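Local coordinates for protein transcriptional regulator (Pseudomonas aeruginosa, PDB 3E7Q) that probably binds cis-regulatory DNA as a TetR-family transcriptional repressor, working as an all-helical protein whose assembly holds two subunits, at residues A25-H30 with W113-G118; S93-A98 with G135-L140; E103-Q108 with G172-S177. All coordinates share one frame; numbering follows the deposited sequence.

The three contacts run from the predicted DNA-binding head into the helical body of this TetR-family protein. Contact 1 brings helix 12-34 of the head against helix 110-120, and so joins head to body. Contact 3 brings the short helix 102-105 against helix 159-179, its centre about 15 Å from those of the other two, and touches both. Contacts 1 and 2 lie on opposite sides of the chain's centre, about 24 Å apart between centres, without touching. Along the chain the first segments come in the order 1, 2, 3 and so do their partners, so every pair of contacts interlocks. Contacts 1 and 3 also reach the second subunit.

Contact 1: A25-H30 with W113-G118; sequences ACLKRH and WLAFWG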
ATOM      1  N   ALA B  25       6.535 -10.662 -15.029  1.00 41.21           N
ATOM      2  CA  ALA B  25       7.909 -11.097 -14.692  1.00 42.06           C
ATOM      3  C   ALA B  25       8.863  -9.996 -14.970  1.00 42.68           C
ATOM      4  O   ALA B  25       9.757  -9.717 -14.176  1.00 42.90           O
ATOM      5  CB  ALA B  25       8.344 -12.412 -15.503  1.00 40.60           C
ATOM      6  N   CYS B  26       8.668  -9.351 -16.107  1.00 44.72           N
ATOM      7  CA  CYS B  26       9.417  -8.137 -16.392  1.00 45.55           C
ATOM      8  C   CYS B  26       9.215  -6.994 -15.383  1.00 46.45           C
ATOM      9  O   CYS B  26      10.198  -6.302 -15.042  1.00 46.58           O
ATOM     10  CB  CYS B  26       9.100  -7.656 -17.784  1.00 46.31           C
ATOM     11  SG  CYS B  26       9.949  -6.164 -18.155  1.00 48.67           S
ATOM     12  N   LEU B  27       7.971  -6.781 -14.921  1.00 45.97           N
ATOM     13  CA  LEU B  27       7.700  -5.765 -13.931  1.00 46.57           C
ATOM     14  C   LEU B  27       8.383  -6.060 -12.590  1.00 48.65           C
ATOM     15  O   LEU B  27       8.880  -5.140 -11.920  1.00 48.13           O
ATOM     16  CB  LEU B  27       6.195  -5.633 -13.682  1.00 45.85           C
ATOM     17  CG  LEU B  27       5.314  -5.041 -14.775  1.00 44.89           C
ATOM     18  CD1 LEU B  27       3.878  -5.269 -14.381  1.00 41.08           C
ATOM     19  CD2 LEU B  27       5.608  -3.548 -15.084  1.00 42.01           C
ATOM     20  N   LYS B  28       8.370  -7.339 -12.203  1.00 51.86           N
ATOM     21  CA  LYS B  28       9.000  -7.817 -10.979  1.00 53.72           C
ATOM     22  C   LYS B  28      10.499  -7.675 -11.033  1.00 54.46           C
ATOM     23  O   LYS B  28      11.091  -7.476  -9.987  1.00 55.91           O
ATOM     24  CB  LYS B  28       8.596  -9.277 -10.656  1.00 54.87           C
ATOM     25  CG  LYS B  28       9.461  -9.998  -9.566  1.00 54.77           C
ATOM     26  CD  LYS B  28       8.689 -11.081  -8.789  1.00 55.99           C
ATOM     27  CE  LYS B  28       9.663 -11.938  -7.911  1.00 58.76           C
ATOM     28  NZ  LYS B  28       8.968 -12.807  -6.871  1.00 59.88           N
ATOM     29  N   ARG B  29      11.097  -7.697 -12.230  1.00 54.41           N
ATOM     30  CA  ARG B  29      12.560  -7.596 -12.389  1.00 54.66           C
ATOM     31  C   ARG B  29      13.100  -6.194 -12.729  1.00 55.01           C
ATOM     32  O   ARG B  29      14.225  -5.850 -12.351  1.00 55.37           O
ATOM     33  CB  ARG B  29      13.019  -8.577 -13.484  1.00 54.81           C
ATOM     34  CG  ARG B  29      14.414  -8.355 -14.054  1.00 54.51           C
ATOM     35  CD  ARG B  29      14.614  -9.228 -15.219  1.00 54.96           C
ATOM     36  NE  ARG B  29      14.550 -10.638 -14.834  1.00 56.27           N
ATOM     37  CZ  ARG B  29      15.601 -11.461 -14.721  1.00 56.56           C
ATOM     38  NH1 ARG B  29      16.843 -11.035 -14.967  1.00 56.07           N
ATOM     39  NH2 ARG B  29      15.403 -12.731 -14.357  1.00 56.28           N
ATOM     40  N   HIS B  30      12.333  -5.381 -13.448  1.00 54.42           N
ATOM     41  CA  HIS B  30      12.849  -4.112 -13.900  1.00 53.39           C
ATOM     42  C   HIS B  30      12.108  -2.942 -13.339  1.00 52.52           C
ATOM     43  O   HIS B  30      12.501  -1.808 -13.579  1.00 53.33           O
ATOM     44  CB  HIS B  30      12.813  -4.037 -15.423  1.00 52.98           C
ATOM     45  CG  HIS B  30      13.634  -5.089 -16.085  1.00 53.71           C
ATOM     46  ND1 HIS B  30      15.010  -5.138 -15.969  1.00 54.67           N
ATOM     47  CD2 HIS B  30      13.279  -6.145 -16.857  1.00 52.90           C
ATOM     48  CE1 HIS B  30      15.465  -6.172 -16.655  1.00 52.32           C
ATOM     49  NE2 HIS B  30      14.439  -6.796 -17.209  1.00 51.59           N
ATOM     50  N   TRP B 113       1.803  -5.479  -8.108  1.00 46.15           N
ATOM     51  CA  TRP B 113       0.936  -4.385  -7.636  1.00 46.49           C
ATOM     52  C   TRP B 113       1.686  -3.087  -7.386  1.00 44.67           C
ATOM     53  O   TRP B 113       1.202  -2.001  -7.740  1.00 43.33           O
ATOM     54  CB  TRP B 113       0.207  -4.797  -6.364  1.00 48.25           C
ATOM     55  CG  TRP B 113      -0.767  -5.772  -6.635  1.00 49.81           C
ATOM     56  CD1 TRP B 113      -0.578  -7.145  -6.667  1.00 51.45           C
ATOM     57  CD2 TRP B 113      -2.128  -5.532  -6.996  1.00 48.51           C
ATOM     58  NE1 TRP B 113      -1.754  -7.759  -6.998  1.00 51.00           N
ATOM     59  CE2 TRP B 113      -2.726  -6.807  -7.206  1.00 50.48           C
ATOM     60  CE3 TRP B 113      -2.906  -4.367  -7.152  1.00 50.48           C
ATOM     61  CZ2 TRP B 113      -4.083  -6.963  -7.555  1.00 50.69           C
ATOM     62  CZ3 TRP B 113      -4.255  -4.507  -7.505  1.00 49.91           C
ATOM     63  CH2 TRP B 113      -4.832  -5.800  -7.706  1.00 51.00           C
ATOM     64  N   LEU B 114       2.887  -3.201  -6.825  1.00 43.38           N
ATOM     65  CA  LEU B 114       3.688  -2.039  -6.573  1.00 42.35           C
ATOM     66  C   LEU B 114       4.053  -1.290  -7.886  1.00 41.55           C
ATOM     67  O   LEU B 114       4.009  -0.076  -7.971  1.00 38.96           O
ATOM     68  CB  LEU B 114       4.903  -2.424  -5.759  1.00 42.90           C
ATOM     69  CG  LEU B 114       4.731  -2.816  -4.286  1.00 43.40           C
ATOM     70  CD1 LEU B 114       6.111  -3.218  -3.804  1.00 46.44           C
ATOM     71  CD2 LEU B 114       4.223  -1.703  -3.457  1.00 44.63           C
ATOM     72  N   ALA B 115       4.324  -2.063  -8.922  1.00 41.23           N
ATOM     73  CA  ALA B 115       4.638  -1.548 -10.235  1.00 40.28           C
ATOM     74  C   ALA B 115       3.387  -0.916 -10.891  1.00 40.27           C
ATOM     75  O   ALA B 115       3.502   0.149 -11.511  1.00 40.91           O
ATOM     76  CB  ALA B 115       5.258  -2.673 -11.130  1.00 37.78           C
ATOM     77  N   PHE B 116       2.215  -1.552 -10.756  1.00 39.81           N
ATOM     78  CA  PHE B 116       0.942  -0.969 -11.275  1.00 40.12           C
ATOM     79  C   PHE B 116       0.580   0.375 -10.628  1.00 41.02           C
ATOM     80  O   PHE B 116       0.185   1.349 -11.275  1.00 42.71           O
ATOM     81  CB  PHE B 116      -0.232  -1.922 -11.022  1.00 39.34           C
ATOM     82  CG  PHE B 116      -0.137  -3.287 -11.715  1.00 37.50           C
ATOM     83  CD1 PHE B 116       0.346  -3.426 -12.995  1.00 35.08           C
ATOM     84  CD2 PHE B 116      -0.635  -4.407 -11.071  1.00 38.89           C
ATOM     85  CE1 PHE B 116       0.383  -4.654 -13.622  1.00 36.86           C
ATOM     86  CE2 PHE B 116      -0.598  -5.638 -11.672  1.00 41.52           C
ATOM     87  CZ  PHE B 116      -0.067  -5.756 -12.983  1.00 36.50           C
ATOM     88  N   TRP B 117       0.680   0.406  -9.318  1.00 41.47           N
ATOM     89  CA  TRP B 117       0.401   1.584  -8.559  1.00 41.43           C
ATOM     90  C   TRP B 117       1.327   2.744  -8.869  1.00 41.70           C
ATOM     91  O   TRP B 117       0.941   3.884  -8.728  1.00 40.02           O
ATOM     92  CB  TRP B 117       0.512   1.220  -7.109  1.00 42.28           C
ATOM     93  CG  TRP B 117      -0.565   0.373  -6.633  1.00 43.41           C
ATOM     94  CD1 TRP B 117      -1.800   0.233  -7.187  1.00 42.87           C
ATOM     95  CD2 TRP B 117      -0.557  -0.441  -5.462  1.00 42.56           C
ATOM     96  NE1 TRP B 117      -2.547  -0.594  -6.428  1.00 43.71           N
ATOM     97  CE2 TRP B 117      -1.836  -0.993  -5.343  1.00 43.45           C
ATOM     98  CE3 TRP B 117       0.392  -0.714  -4.477  1.00 41.96           C
ATOM     99  CZ2 TRP B 117      -2.183  -1.869  -4.308  1.00 44.77           C
ATOM    100  CZ3 TRP B 117       0.072  -1.559  -3.469  1.00 43.28           C
ATOM    101  CH2 TRP B 117      -1.220  -2.124  -3.370  1.00 44.96           C
ATOM    102  N   GLY B 118       2.571   2.466  -9.262  1.00 43.02           N
ATOM    103  CA  GLY B 118       3.480   3.534  -9.663  1.00 43.01           C
ATOM    104  C   GLY B 118       3.130   4.075 -11.037  1.00 43.44           C
ATOM    105  O   GLY B 118       3.334   5.246 -11.304  1.00 46.35           O
TER
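Ala115 is the first residue of the segment 113-118 to meet helix 12-34, and its methyl group points toward that helix and Leu27. The CB atoms of Ala115 and Leu27 lie 4.0 Å apart, while CD2 of Leu27 stands 4.1 Å from the same Ala115 CB, so the small residue is touched by both the root and one branch of the leucine. Here the backbones come closest, with 6.4 Å between the CA atoms of Leu27 and Ala115.

One residue on, Phe116 sets off to the side, but its ring swings back toward the head. CD1 of Leu27 reaches CE1 of Phe116 at 3.6 Å, and the leucine lies roughly perpendicular to the phenylalanine side chain. With CG of Leu27 beside the backbone N (chi1 -70°), the leucine's fork opens over both partners: CD2 goes to the alanine, CD1 to the phenylalanine. Around this trio, helix 58-82 supplies Val62 against Leu27 and Tyr66 stacked on the Phe116 ring. Further along, Trp117 packs on Leu175 of the second subunit.

All three touching residues are buried. Between these two segments, one from the predicted DNA-binding head and one from the regulatory body, the contact is purely apolar and made by side chains, with no hydrogen bond or charge pair crossing from one to the other.

Contact 2: S93-A98 with G135-L140; sequences SAFFEA and GEYRAL
The ring of Phe95 presents its edge to both partners on helix 124-152: CZ of Tyr137 and CD2 of Leu140 lie in its plane, at its rim. The phenylalanine edge is directed at the face of the Tyr137 ring, making an offset edge-to-face pair with centroids 5.7 Å apart and planes at 61°. The offset carries Phe95 toward the hydroxyl end of the tyrosine. CZ of Phe95 is 3.8 Å from CE1 of Tyr137, and the neighbouring CE2 of Phe95 is 3.7 Å from OH of Tyr137, a packing contact. On the other flank of the rim, CE1 of Phe95 meets CD2 of Leu140 at 4.0 Å.

Both aromatic side chains are extended away from their helices, each with CG trans to its own backbone N (chi1 -165° for Phe95, -178° for Tyr137). This extension lets rings bridge a wide gap, for even the nearest CA atoms, those of Phe95 and Leu140, are 10.0 Å apart. The contact thus belongs to the helical bundle that forms the regulatory body of TetR-family proteins, where, at this point, side chains span the space between helices 88-99 and 124-152.

Helix 58-82 contributes to the same cluster: Ile81 packs on Phe95, Leu77 on Tyr137, and Met74 on Leu140. Leu170 of helix 159-179 also packs on Tyr137. On helix 88-99, Phe96 instead turns to helix 186-204, where it packs on Cys193 and Val197, and Glu97 forms a salt bridge with Arg187.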
ATOM      1  N   SER B  93     -17.374 -12.808   6.293  1.00 38.51           N
ATOM      2  CA  SER B  93     -16.387 -13.796   6.775  1.00 39.22           C
ATOM      3  C   SER B  93     -15.792 -14.624   5.697  1.00 37.50           C
ATOM      4  O   SER B  93     -14.622 -14.921   5.755  1.00 38.65           O
ATOM      5  CB  SER B  93     -17.003 -14.740   7.806  1.00 38.52           C
ATOM      6  OG  SER B  93     -17.561 -13.934   8.794  1.00 42.35           O
ATOM      7  N   ALA B  94     -16.592 -15.009   4.721  1.00 38.02           N
ATOM      8  CA  ALA B  94     -16.076 -15.746   3.588  1.00 38.97           C
ATOM      9  C   ALA B  94     -15.144 -14.830   2.780  1.00 39.15           C
ATOM     10  O   ALA B  94     -14.068 -15.250   2.444  1.00 41.00           O
ATOM     11  CB  ALA B  94     -17.211 -16.313   2.732  1.00 39.03           C
ATOM     12  N   PHE B  95     -15.549 -13.589   2.494  1.00 39.39           N
ATOM     13  CA  PHE B  95     -14.673 -12.567   1.903  1.00 39.88           C
ATOM     14  C   PHE B  95     -13.332 -12.442   2.624  1.00 39.80           C
ATOM     15  O   PHE B  95     -12.322 -12.480   1.983  1.00 39.63           O
ATOM     16  CB  PHE B  95     -15.356 -11.212   1.893  1.00 40.32           C
ATOM     17  CG  PHE B  95     -14.709 -10.180   1.018  1.00 42.61           C
ATOM     18  CD1 PHE B  95     -15.223  -9.896  -0.266  1.00 43.66           C
ATOM     19  CD2 PHE B  95     -13.654  -9.363   1.506  1.00 45.36           C
ATOM     20  CE1 PHE B  95     -14.623  -8.887  -1.077  1.00 43.18           C
ATOM     21  CE2 PHE B  95     -13.074  -8.402   0.709  1.00 39.61           C
ATOM     22  CZ  PHE B  95     -13.550  -8.173  -0.586  1.00 40.83           C
ATOM     23  N   PHE B  96     -13.344 -12.312   3.949  1.00 39.77           N
ATOM     24  CA  PHE B  96     -12.110 -12.204   4.757  1.00 39.53           C
ATOM     25  C   PHE B  96     -11.237 -13.442   4.623  1.00 39.79           C
ATOM     26  O   PHE B  96     -10.040 -13.325   4.360  1.00 39.93           O
ATOM     27  CB  PHE B  96     -12.450 -11.951   6.249  1.00 38.65           C
ATOM     28  CG  PHE B  96     -13.305 -10.681   6.475  1.00 38.59           C
ATOM     29  CD1 PHE B  96     -13.162  -9.553   5.639  1.00 34.63           C
ATOM     30  CD2 PHE B  96     -14.215 -10.624   7.526  1.00 35.09           C
ATOM     31  CE1 PHE B  96     -13.956  -8.458   5.812  1.00 35.01           C
ATOM     32  CE2 PHE B  96     -15.000  -9.504   7.725  1.00 36.97           C
ATOM     33  CZ  PHE B  96     -14.867  -8.412   6.886  1.00 34.50           C
ATOM     34  N   GLU B  97     -11.836 -14.614   4.784  1.00 39.64           N
ATOM     35  CA  GLU B  97     -11.127 -15.884   4.544  1.00 40.69           C
ATOM     36  C   GLU B  97     -10.490 -15.970   3.161  1.00 39.85           C
ATOM     37  O   GLU B  97      -9.303 -16.281   3.053  1.00 38.18           O
ATOM     38  CB  GLU B  97     -12.053 -17.082   4.763  1.00 41.17           C
ATOM     39  CG  GLU B  97     -12.469 -17.256   6.219  1.00 44.42           C
ATOM     40  CD  GLU B  97     -11.369 -17.825   7.127  1.00 46.90           C
ATOM     41  OE1 GLU B  97     -10.313 -18.319   6.613  1.00 45.46           O
ATOM     42  OE2 GLU B  97     -11.593 -17.779   8.372  1.00 46.00           O
ATOM     43  N   ALA B  98     -11.254 -15.669   2.109  1.00 40.10           N
ATOM     44  CA  ALA B  98     -10.640 -15.632   0.768  1.00 40.49           C
ATOM     45  C   ALA B  98      -9.474 -14.641   0.705  1.00 40.90           C
ATOM     46  O   ALA B  98      -8.409 -14.939   0.102  1.00 40.25           O
ATOM     47  CB  ALA B  98     -11.637 -15.359  -0.319  1.00 40.24           C
ATOM     48  N   GLY B 135     -13.361   0.662  -7.890  1.00 41.40           N
ATOM     49  CA  GLY B 135     -14.814   0.850  -7.926  1.00 42.46           C
ATOM     50  C   GLY B 135     -15.638  -0.439  -7.781  1.00 42.19           C
ATOM     51  O   GLY B 135     -16.623  -0.489  -7.047  1.00 42.63           O
ATOM     52  N   GLU B 136     -15.190  -1.492  -8.432  1.00 42.11           N
ATOM     53  CA  GLU B 136     -15.887  -2.765  -8.430  1.00 43.01           C
ATOM     54  C   GLU B 136     -15.665  -3.503  -7.112  1.00 42.34           C
ATOM     55  O   GLU B 136     -16.562  -4.142  -6.621  1.00 41.39           O
ATOM     56  CB  GLU B 136     -15.431  -3.625  -9.604  1.00 43.47           C
ATOM     57  CG  GLU B 136     -15.805  -3.039 -10.932  1.00 48.58           C
ATOM     58  CD  GLU B 136     -17.317  -2.766 -11.120  1.00 56.12           C
ATOM     59  OE1 GLU B 136     -18.169  -3.575 -10.649  1.00 61.09           O
ATOM     60  OE2 GLU B 136     -17.651  -1.714 -11.744  1.00 60.06           O
ATOM     61  N   TYR B 137     -14.456  -3.412  -6.582  1.00 42.56           N
ATOM     62  CA  TYR B 137     -14.096  -4.008  -5.320  1.00 42.96           C
ATOM     63  C   TYR B 137     -14.968  -3.419  -4.177  1.00 42.72           C
ATOM     64  O   TYR B 137     -15.642  -4.151  -3.384  1.00 41.91           O
ATOM     65  CB  TYR B 137     -12.590  -3.797  -5.101  1.00 44.13           C
ATOM     66  CG  TYR B 137     -12.027  -4.402  -3.832  1.00 46.05           C
ATOM     67  CD1 TYR B 137     -11.596  -5.721  -3.793  1.00 48.49           C
ATOM     68  CD2 TYR B 137     -11.925  -3.649  -2.684  1.00 48.86           C
ATOM     69  CE1 TYR B 137     -11.075  -6.259  -2.656  1.00 48.58           C
ATOM     70  CE2 TYR B 137     -11.456  -4.192  -1.497  1.00 51.81           C
ATOM     71  CZ  TYR B 137     -11.031  -5.497  -1.487  1.00 50.47           C
ATOM     72  OH  TYR B 137     -10.502  -5.992  -0.339  1.00 48.65           O
ATOM     73  N   ARG B 138     -14.993  -2.102  -4.120  1.00 43.26           N
ATOM     74  CA  ARG B 138     -15.876  -1.381  -3.165  1.00 44.87           C
ATOM     75  C   ARG B 138     -17.385  -1.642  -3.370  1.00 44.48           C
ATOM     76  O   ARG B 138     -18.103  -1.708  -2.391  1.00 45.61           O
ATOM     77  CB  ARG B 138     -15.593   0.138  -3.169  1.00 44.15           C
ATOM     78  CG  ARG B 138     -14.300   0.522  -2.465  1.00 45.55           C
ATOM     79  CD  ARG B 138     -14.089   2.006  -2.429  1.00 47.58           C
ATOM     80  NE  ARG B 138     -13.898   2.528  -3.797  1.00 51.42           N
ATOM     81  CZ  ARG B 138     -14.590   3.516  -4.354  1.00 51.28           C
ATOM     82  NH1 ARG B 138     -15.513   4.179  -3.693  1.00 54.30           N
ATOM     83  NH2 ARG B 138     -14.343   3.856  -5.589  1.00 52.90           N
ATOM     84  N   ALA B 139     -17.865  -1.692  -4.615  1.00 45.01           N
ATOM     85  CA  ALA B 139     -19.281  -1.961  -4.915  1.00 45.02           C
ATOM     86  C   ALA B 139     -19.655  -3.307  -4.290  1.00 45.58           C
ATOM     87  O   ALA B 139     -20.732  -3.428  -3.713  1.00 46.67           O
ATOM     88  CB  ALA B 139     -19.563  -1.989  -6.442  1.00 43.89           C
ATOM     89  N   LEU B 140     -18.768  -4.309  -4.391  1.00 45.17           N
ATOM     90  CA  LEU B 140     -19.035  -5.625  -3.772  1.00 44.83           C
ATOM     91  C   LEU B 140     -19.234  -5.520  -2.269  1.00 44.02           C
ATOM     92  O   LEU B 140     -20.125  -6.180  -1.686  1.00 43.36           O
ATOM     93  CB  LEU B 140     -17.856  -6.537  -3.991  1.00 45.50           C
ATOM     94  CG  LEU B 140     -18.006  -8.019  -4.221  1.00 47.15           C
ATOM     95  CD1 LEU B 140     -18.958  -8.304  -5.429  1.00 52.30           C
ATOM     96  CD2 LEU B 140     -16.626  -8.537  -4.500  1.00 45.41           C
TER

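Contact 3: E103-Q108 with G172-S177; sequences ELLDPQ and GLWLES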
ATOM      1  N   GLU B 103      -4.000 -18.005  -1.992  1.00 54.22           N
ATOM      2  CA  GLU B 103      -4.266 -17.500  -3.342  1.00 56.16           C
ATOM      3  C   GLU B 103      -4.154 -15.953  -3.398  1.00 56.71           C
ATOM      4  O   GLU B 103      -3.296 -15.398  -4.104  1.00 56.90           O
ATOM      5  CB  GLU B 103      -5.637 -18.000  -3.808  1.00 56.66           C
ATOM      6  CG  GLU B 103      -5.732 -19.548  -4.031  1.00 60.16           C
ATOM      7  CD  GLU B 103      -5.779 -20.401  -2.722  1.00 64.25           C
ATOM      8  OE1 GLU B 103      -6.331 -19.914  -1.713  1.00 64.07           O
ATOM      9  OE2 GLU B 103      -5.252 -21.562  -2.704  1.00 65.25           O
ATOM     10  N   LEU B 104      -4.945 -15.257  -2.596  1.00 57.23           N
ATOM     11  CA  LEU B 104      -4.897 -13.788  -2.576  1.00 57.55           C
ATOM     12  C   LEU B 104      -3.788 -13.228  -1.659  1.00 59.43           C
ATOM     13  O   LEU B 104      -3.403 -12.048  -1.781  1.00 58.45           O
ATOM     14  CB  LEU B 104      -6.270 -13.207  -2.211  1.00 56.85           C
ATOM     15  CG  LEU B 104      -7.308 -13.578  -3.273  1.00 56.46           C
ATOM     16  CD1 LEU B 104      -8.695 -13.123  -2.885  1.00 57.19           C
ATOM     17  CD2 LEU B 104      -6.931 -13.064  -4.694  1.00 53.39           C
ATOM     18  N   LEU B 105      -3.249 -14.060  -0.755  1.00 61.45           N
ATOM     19  CA  LEU B 105      -2.181 -13.566   0.128  1.00 62.77           C
ATOM     20  C   LEU B 105      -0.788 -13.904  -0.414  1.00 64.21           C
ATOM     21  O   LEU B 105       0.205 -13.631   0.240  1.00 64.72           O
ATOM     22  CB  LEU B 105      -2.411 -14.016   1.580  1.00 62.20           C
ATOM     23  CG  LEU B 105      -1.825 -13.099   2.672  1.00 61.74           C
ATOM     24  CD1 LEU B 105      -2.417 -11.658   2.679  1.00 60.44           C
ATOM     25  CD2 LEU B 105      -1.926 -13.732   4.059  1.00 60.17           C
ATOM     26  N   ASP B 106      -0.718 -14.454  -1.632  1.00 66.29           N
ATOM     27  CA  ASP B 106       0.552 -14.794  -2.289  1.00 66.60           C
ATOM     28  C   ASP B 106       1.495 -13.596  -2.383  1.00 68.06           C
ATOM     29  O   ASP B 106       1.260 -12.651  -3.172  1.00 68.53           O
ATOM     30  CB  ASP B 106       0.306 -15.362  -3.707  1.00 67.44           C
ATOM     31  CG  ASP B 106       1.616 -15.692  -4.477  1.00 68.52           C
ATOM     32  OD1 ASP B 106       2.672 -15.992  -3.839  1.00 71.62           O
ATOM     33  OD2 ASP B 106       1.576 -15.661  -5.738  1.00 71.70           O
ATOM     34  N   PRO B 107       2.603 -13.646  -1.623  1.00 68.75           N
ATOM     35  CA  PRO B 107       3.490 -12.491  -1.613  1.00 68.79           C
ATOM     36  C   PRO B 107       4.228 -12.312  -2.940  1.00 68.66           C
ATOM     37  O   PRO B 107       4.847 -11.280  -3.156  1.00 68.56           O
ATOM     38  CB  PRO B 107       4.486 -12.838  -0.495  1.00 69.21           C
ATOM     39  CG  PRO B 107       4.575 -14.360  -0.546  1.00 68.61           C
ATOM     40  CD  PRO B 107       3.133 -14.754  -0.793  1.00 68.97           C
ATOM     41  N   GLN B 108       4.184 -13.301  -3.823  1.00 68.73           N
ATOM     42  CA  GLN B 108       4.919 -13.179  -5.074  1.00 68.36           C
ATOM     43  C   GLN B 108       4.455 -12.033  -5.909  1.00 66.84           C
ATOM     44  O   GLN B 108       5.261 -11.419  -6.588  1.00 67.48           O
ATOM     45  CB  GLN B 108       4.845 -14.448  -5.929  1.00 69.08           C
ATOM     46  CG  GLN B 108       5.840 -14.390  -7.139  1.00 69.63           C
ATOM     47  CD  GLN B 108       6.115 -15.751  -7.751  1.00 70.29           C
ATOM     48  OE1 GLN B 108       5.991 -16.801  -7.082  1.00 74.09           O
ATOM     49  NE2 GLN B 108       6.505 -15.747  -9.026  1.00 70.53           N
ATOM     50  N   GLY B 172      -4.293  -2.330   3.552  1.00 39.03           N
ATOM     51  CA  GLY B 172      -3.238  -2.105   4.550  1.00 38.43           C
ATOM     52  C   GLY B 172      -2.712  -3.396   5.089  1.00 38.83           C
ATOM     53  O   GLY B 172      -1.523  -3.583   5.190  1.00 40.45           O
ATOM     54  N   LEU B 173      -3.610  -4.297   5.470  1.00 39.74           N
ATOM     55  CA  LEU B 173      -3.231  -5.610   5.956  1.00 40.15           C
ATOM     56  C   LEU B 173      -2.558  -6.503   4.912  1.00 40.67           C
ATOM     57  O   LEU B 173      -1.609  -7.231   5.202  1.00 40.13           O
ATOM     58  CB  LEU B 173      -4.462  -6.318   6.520  1.00 41.42           C
ATOM     59  CG  LEU B 173      -5.077  -5.727   7.812  1.00 39.24           C
ATOM     60  CD1 LEU B 173      -6.248  -6.537   7.986  1.00 33.89           C
ATOM     61  CD2 LEU B 173      -4.125  -5.767   9.057  1.00 36.79           C
ATOM     62  N   TRP B 174      -3.057  -6.454   3.689  1.00 41.90           N
ATOM     63  CA  TRP B 174      -2.463  -7.212   2.607  1.00 42.72           C
ATOM     64  C   TRP B 174      -1.014  -6.729   2.362  1.00 42.04           C
ATOM     65  O   TRP B 174      -0.116  -7.523   2.223  1.00 40.67           O
ATOM     66  CB  TRP B 174      -3.335  -7.109   1.351  1.00 44.37           C
ATOM     67  CG  TRP B 174      -2.777  -7.858   0.218  1.00 45.64           C
ATOM     68  CD1 TRP B 174      -2.921  -9.191  -0.042  1.00 48.40           C
ATOM     69  CD2 TRP B 174      -1.917  -7.343  -0.802  1.00 46.73           C
ATOM     70  NE1 TRP B 174      -2.201  -9.539  -1.159  1.00 47.70           N
ATOM     71  CE2 TRP B 174      -1.590  -8.410  -1.652  1.00 47.80           C
ATOM     72  CE3 TRP B 174      -1.377  -6.083  -1.064  1.00 50.35           C
ATOM     73  CZ2 TRP B 174      -0.775  -8.250  -2.750  1.00 49.07           C
ATOM     74  CZ3 TRP B 174      -0.544  -5.915  -2.183  1.00 49.65           C
ATOM     75  CH2 TRP B 174      -0.244  -6.984  -2.995  1.00 49.19           C
ATOM     76  N   LEU B 175      -0.813  -5.409   2.332  1.00 42.32           N
ATOM     77  CA  LEU B 175       0.476  -4.802   2.124  1.00 42.11           C
ATOM     78  C   LEU B 175       1.464  -5.169   3.256  1.00 43.18           C
ATOM     79  O   LEU B 175       2.594  -5.587   3.005  1.00 41.70           O
ATOM     80  CB  LEU B 175       0.306  -3.272   1.953  1.00 42.93           C
ATOM     81  CG  LEU B 175       1.563  -2.377   1.802  1.00 43.45           C
ATOM     82  CD1 LEU B 175       2.348  -2.723   0.489  1.00 42.27           C
ATOM     83  CD2 LEU B 175       1.161  -0.887   1.860  1.00 42.97           C
ATOM     84  N   GLU B 176       1.037  -5.057   4.504  1.00 44.66           N
ATOM     85  CA  GLU B 176       1.903  -5.475   5.585  1.00 45.20           C
ATOM     86  C   GLU B 176       2.250  -6.961   5.613  1.00 44.88           C
ATOM     87  O   GLU B 176       3.343  -7.280   6.009  1.00 43.93           O
ATOM     88  CB  GLU B 176       1.386  -5.031   6.956  1.00 45.94           C
ATOM     89  CG  GLU B 176       2.419  -5.305   8.086  1.00 49.58           C
ATOM     90  CD  GLU B 176       3.953  -5.119   7.694  1.00 57.39           C
ATOM     91  OE1 GLU B 176       4.355  -4.106   7.006  1.00 59.25           O
ATOM     92  OE2 GLU B 176       4.749  -6.010   8.134  1.00 60.95           O
ATOM     93  N   SER B 177       1.337  -7.848   5.217  1.00 44.61           N
ATOM     94  CA  SER B 177       1.624  -9.280   5.145  1.00 45.31           C
ATOM     95  C   SER B 177       2.753  -9.478   4.192  1.00 44.55           C
ATOM     96  O   SER B 177       3.655 -10.223   4.489  1.00 45.03           O
ATOM     97  CB  SER B 177       0.430 -10.150   4.668  1.00 45.33           C
ATOM     98  OG  SER B 177      -0.768  -9.964   5.454  1.00 51.08           O
TER
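An indole N-H reaches across to a backbone carbonyl of a short, weakly bonded helix: NE1 of Trp174 donates to O of Leu104 at 2.9 Å. The donor lies nearly on the line of the carbonyl bond, with a C=O...N angle of 160°, yet the N-H itself is bent, its angle at hydrogen being 135°. The oxygen sits slightly out of the indole plane. This gives the tryptophan's polar atom a partner and ties its rotation to the backbone of Leu104.

Beside this bond, the side chains of Leu105 and Trp174 run antiparallel, one alongside the other. CD1 of Leu105 lies 3.7 Å from CD1 of Trp174 and 3.6 Å from OG of Ser177, so one methyl group touches both the ring and the hydroxyl. The serine oxygen, set beside its own backbone N (chi1 -55°), donates to O of Leu173 at 2.9 Å. That carbonyl also accepts the helical N-H of Ser177, the two donors arriving from opposite faces of its plane.

Past Leu105 the chain turns at Asp106, whose OD1 accepts the N-H of Gln108 from above the carboxylate plane, with N and OD1 3.1 Å apart. The far side of the indole meets Trp113 edge-to-face and touches Trp117, both on helix 110-120, while Leu173 packs on Ala168 of the second subunit. Trp174 thus joins helix 102-105 to helix 159-179, and an Asx turn at Asp106 leads the chain on toward helix 110-120, within the helical regulatory body characteristic of TetR-family proteins.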